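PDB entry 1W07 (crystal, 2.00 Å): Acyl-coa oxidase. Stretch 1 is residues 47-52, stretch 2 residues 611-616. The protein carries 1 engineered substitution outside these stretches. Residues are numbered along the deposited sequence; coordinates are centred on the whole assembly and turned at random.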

ATOM      1  N   VAL B  47      20.438  -2.836 -24.068  1.00 23.29           N
ATOM      2  CA  VAL B  47      19.863  -4.117 -23.663  1.00 22.34           C
ATOM      3  C   VAL B  47      19.222  -4.016 -22.272  1.00 25.20           C
ATOM      4  O   VAL B  47      18.293  -4.767 -21.955  1.00 24.75           O
ATOM      5  CB  VAL B  47      20.948  -5.250 -23.650  1.00 23.54           C
ATOM      6  CG1 VAL B  47      20.327  -6.577 -23.219  1.00 21.46           C
ATOM      7  CG2 VAL B  47      21.588  -5.386 -25.040  1.00 21.53           C
ATOM      8  N   PHE B  48      19.698  -3.079 -21.452  1.00 23.62           N
ATOM      9  CA  PHE B  48      19.179  -2.935 -20.089  1.00 24.25           C
ATOM     10  C   PHE B  48      18.066  -1.909 -19.906  1.00 24.52           C
ATOM     11  O   PHE B  48      17.807  -1.447 -18.794  1.00 23.56           O
ATOM     12  CB  PHE B  48      20.337  -2.635 -19.134  1.00 21.83           C
ATOM     13  CG  PHE B  48      21.352  -3.752 -19.032  1.00 20.42           C
ATOM     14  CD1 PHE B  48      22.701  -3.470 -18.803  1.00 20.14           C
ATOM     15  CD2 PHE B  48      20.961  -5.087 -19.149  1.00 18.99           C
ATOM     16  CE1 PHE B  48      23.645  -4.496 -18.692  1.00 23.36           C
ATOM     17  CE2 PHE B  48      21.899  -6.128 -19.039  1.00 20.05           C
ATOM     18  CZ  PHE B  48      23.243  -5.831 -18.811  1.00 22.84           C
ATOM     19  N   GLU B  49      17.408  -1.567 -21.005  1.00 24.62           N
ATOM     20  CA  GLU B  49      16.297  -0.636 -20.965  1.00 23.99           C
ATOM     21  C   GLU B  49      15.186  -1.283 -20.151  1.00 22.68           C
ATOM     22  O   GLU B  49      14.968  -2.493 -20.261  1.00 20.92           O
ATOM     23  CB  GLU B  49      15.800  -0.361 -22.391  1.00 28.48           C
ATOM     24  CG  GLU B  49      14.484   0.396 -22.442  1.00 33.45           C
ATOM     25  CD  GLU B  49      13.931   0.512 -23.850  1.00 39.47           C
ATOM     26  OE1 GLU B  49      13.993  -0.485 -24.603  1.00 38.50           O
ATOM     27  OE2 GLU B  49      13.410   1.595 -24.196  1.00 42.90           O
ATOM     28  N   LYS B  50      14.487  -0.498 -19.336  1.00 19.52           N
ATOM     29  CA  LYS B  50      13.395  -1.054 -18.543  1.00 23.62           C
ATOM     30  C   LYS B  50      12.212  -0.114 -18.352  1.00 24.16           C
ATOM     31  O   LYS B  50      11.304  -0.428 -17.588  1.00 28.84           O
ATOM     32  CB  LYS B  50      13.889  -1.500 -17.162  1.00 22.15           C
ATOM     33  CG  LYS B  50      14.058  -0.367 -16.157  1.00 23.54           C
ATOM     34  CD  LYS B  50      15.517  -0.096 -15.843  1.00 25.61           C
ATOM     35  CE  LYS B  50      15.844  -0.312 -14.349  1.00 20.72           C
ATOM     36  NZ  LYS B  50      15.238   0.613 -13.319  1.00 17.03           N
ATOM     37  N   SER B  51      12.207   1.034 -19.029  1.00 25.25           N
ATOM     38  CA  SER B  51      11.095   1.984 -18.899  1.00 25.92           C
ATOM     39  C   SER B  51       9.893   1.535 -19.733  1.00 26.41           C
ATOM     40  O   SER B  51       8.806   2.103 -19.620  1.00 27.37           O
ATOM     41  CB  SER B  51      11.530   3.390 -19.341  1.00 23.97           C
ATOM     42  OG  SER B  51      11.864   3.422 -20.718  1.00 25.35           O
ATOM     43  N   ASN B  52      10.095   0.511 -20.561  1.00 27.06           N
ATOM     44  CA  ASN B  52       9.044  -0.025 -21.431  1.00 29.10           C
ATOM     45  C   ASN B  52       8.523  -1.354 -20.874  1.00 27.77           C
ATOM     46  O   ASN B  52       7.680  -2.021 -21.479  1.00 26.30           O
ATOM     47  CB  ASN B  52       9.611  -0.250 -22.840  1.00 30.06           C
ATOM     48  CG  ASN B  52      10.556  -1.448 -22.911  1.00 34.30           C
ATOM     49  OD1 ASN B  52      11.366  -1.666 -22.011  1.00 30.78           O
ATOM     50  ND2 ASN B  52      10.465  -2.218 -23.995  1.00 32.36           N
ATOM     51  N   ASP B 611      18.951   8.425 -13.688  1.00 16.71           N
ATOM     52  CA  ASP B 611      17.547   8.473 -14.076  1.00 16.42           C
ATOM     53  C   ASP B 611      17.128   7.100 -14.576  1.00 18.96           C
ATOM     54  O   ASP B 611      15.977   6.680 -14.402  1.00 17.61           O
ATOM     55  CB  ASP B 611      17.321   9.501 -15.181  1.00 18.99           C
ATOM     56  CG  ASP B 611      17.169  10.913 -14.646  1.00 17.29           C
ATOM     57  OD1 ASP B 611      16.928  11.075 -13.432  1.00 19.24           O
ATOM     58  OD2 ASP B 611      17.275  11.853 -15.451  1.00 18.96           O
ATOM     59  N   HIS B 612      18.064   6.398 -15.209  1.00 17.36           N
ATOM     60  CA  HIS B 612      17.773   5.066 -15.722  1.00 19.14           C
ATOM     61  C   HIS B 612      17.366   4.136 -14.584  1.00 18.34           C
ATOM     62  O   HIS B 612      16.398   3.386 -14.711  1.00 16.88           O
ATOM     63  CB  HIS B 612      18.991   4.488 -16.453  1.00 19.55           C
ATOM     64  CG  HIS B 612      18.830   3.059 -16.865  1.00 18.75           C
ATOM     65  ND1 HIS B 612      19.047   2.008 -16.001  1.00 19.97           N
ATOM     66  CD2 HIS B 612      18.454   2.505 -18.043  1.00 21.59           C
ATOM     67  CE1 HIS B 612      18.814   0.868 -16.628  1.00 20.95           C
ATOM     68  NE2 HIS B 612      18.451   1.142 -17.868  1.00 21.99           N
ATOM     69  N   TYR B 613      18.095   4.191 -13.469  1.00 17.63           N
ATOM     70  CA  TYR B 613      17.796   3.322 -12.329  1.00 16.82           C
ATOM     71  C   TYR B 613      16.484   3.715 -11.651  1.00 17.53           C
ATOM     72  O   TYR B 613      15.661   2.855 -11.315  1.00 17.71           O
ATOM     73  CB  TYR B 613      18.924   3.374 -11.305  1.00 13.89           C
ATOM     74  CG  TYR B 613      18.736   2.417 -10.148  1.00 18.67           C
ATOM     75  CD1 TYR B 613      18.726   1.037 -10.356  1.00 16.47           C
ATOM     76  CD2 TYR B 613      18.567   2.892  -8.849  1.00 18.38           C
ATOM     77  CE1 TYR B 613      18.559   0.157  -9.298  1.00 17.80           C
ATOM     78  CE2 TYR B 613      18.400   2.027  -7.790  1.00 16.72           C
ATOM     79  CZ  TYR B 613      18.401   0.665  -8.015  1.00 18.35           C
ATOM     80  OH  TYR B 613      18.295  -0.169  -6.940  1.00 16.68           O
ATOM     81  N   LEU B 614      16.294   5.016 -11.448  1.00 15.58           N
ATOM     82  CA  LEU B 614      15.083   5.519 -10.814  1.00 17.12           C
ATOM     83  C   LEU B 614      13.866   5.235 -11.666  1.00 17.62           C
ATOM     84  O   LEU B 614      12.779   4.994 -11.133  1.00 16.32           O
ATOM     85  CB  LEU B 614      15.179   7.027 -10.558  1.00 20.80           C
ATOM     86  CG  LEU B 614      15.816   7.513  -9.247  1.00 20.23           C
ATOM     87  CD1 LEU B 614      15.715   9.035  -9.154  1.00 23.25           C
ATOM     88  CD2 LEU B 614      15.110   6.868  -8.066  1.00 21.64           C
ATOM     89  N   ASN B 615      14.048   5.299 -12.986  1.00 16.67           N
ATOM     90  CA  ASN B 615      12.971   5.029 -13.945  1.00 17.55           C
ATOM     91  C   ASN B 615      11.705   5.782 -13.551  1.00 19.19           C
ATOM     92  O   ASN B 615      10.628   5.195 -13.478  1.00 20.83           O
ATOM     93  CB  ASN B 615      12.698   3.527 -13.968  1.00 20.23           C
ATOM     94  CG  ASN B 615      11.885   3.101 -15.167  1.00 20.29           C
ATOM     95  OD1 ASN B 615      12.158   3.518 -16.292  1.00 22.89           O
ATOM     96  ND2 ASN B 615      10.901   2.241 -14.941  1.00 21.17           N
ATOM     97  N   SER B 616      11.855   7.083 -13.319  1.00 16.65           N
ATOM     98  CA  SER B 616      10.760   7.928 -12.869  1.00 16.07           C
ATOM     99  C   SER B 616      10.722   9.280 -13.534  1.00 13.77           C
ATOM    100  O   SER B 616      11.702  10.023 -13.513  1.00 12.72           O
ATOM    101  CB  SER B 616      10.877   8.155 -11.364  1.00 15.24           C
ATOM    102  OG  SER B 616       9.934   9.119 -10.925  1.00 16.11           O
TER
HETATM  103  O   HOH W   1      12.177   0.437 -12.531  1.00 37.48           O

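The shortest polar link between the two stretches is a hydrogen bond from His 612 NE2 to Phe 48 O, 2.8 Å long. The carbonyl oxygen lies at the edge of the imidazole, near its plane, where a ring N-H can reach it, and the 142° angle at the hydrogen marks a somewhat bent bond.

The side chain of Lys 50 carries its ammonium group to the C-terminal end of helix 611-614, where it meets the carbonyl oxygens of His 612 and Tyr 613. Lys 50 NZ makes two weak hydrogen bonds, to Tyr 613 O at 3.0 Å and to His 612 O at 3.3 Å. Lys 50 NZ also donates to a water 3.2 Å away, which in turn accepts a weak hydrogen bond from Asn 615 ND2 at 3.3 Å.

Asn 615 leaves helical geometry with positive phi, although Asn 615 N still bonds to Asp 611 O at 2.8 Å. Its CA-to-CB bond points toward stretch 1, and Asn 615 OD1 lies 3.1 Å from Ser 51 CB, a close contact without a hydrogen bond. Apolar packing is modest: Lys 50 CD rests 3.5 Å from His 612 CE1, obliquely to the ring. Stretch 1 has no regular helix or strand; Ser 51 CA is 6.1 Å from Asn 615 CA, against 7.9 Å from Glu 49 CA to His 612 CA. The contact buries 288 Å² in total.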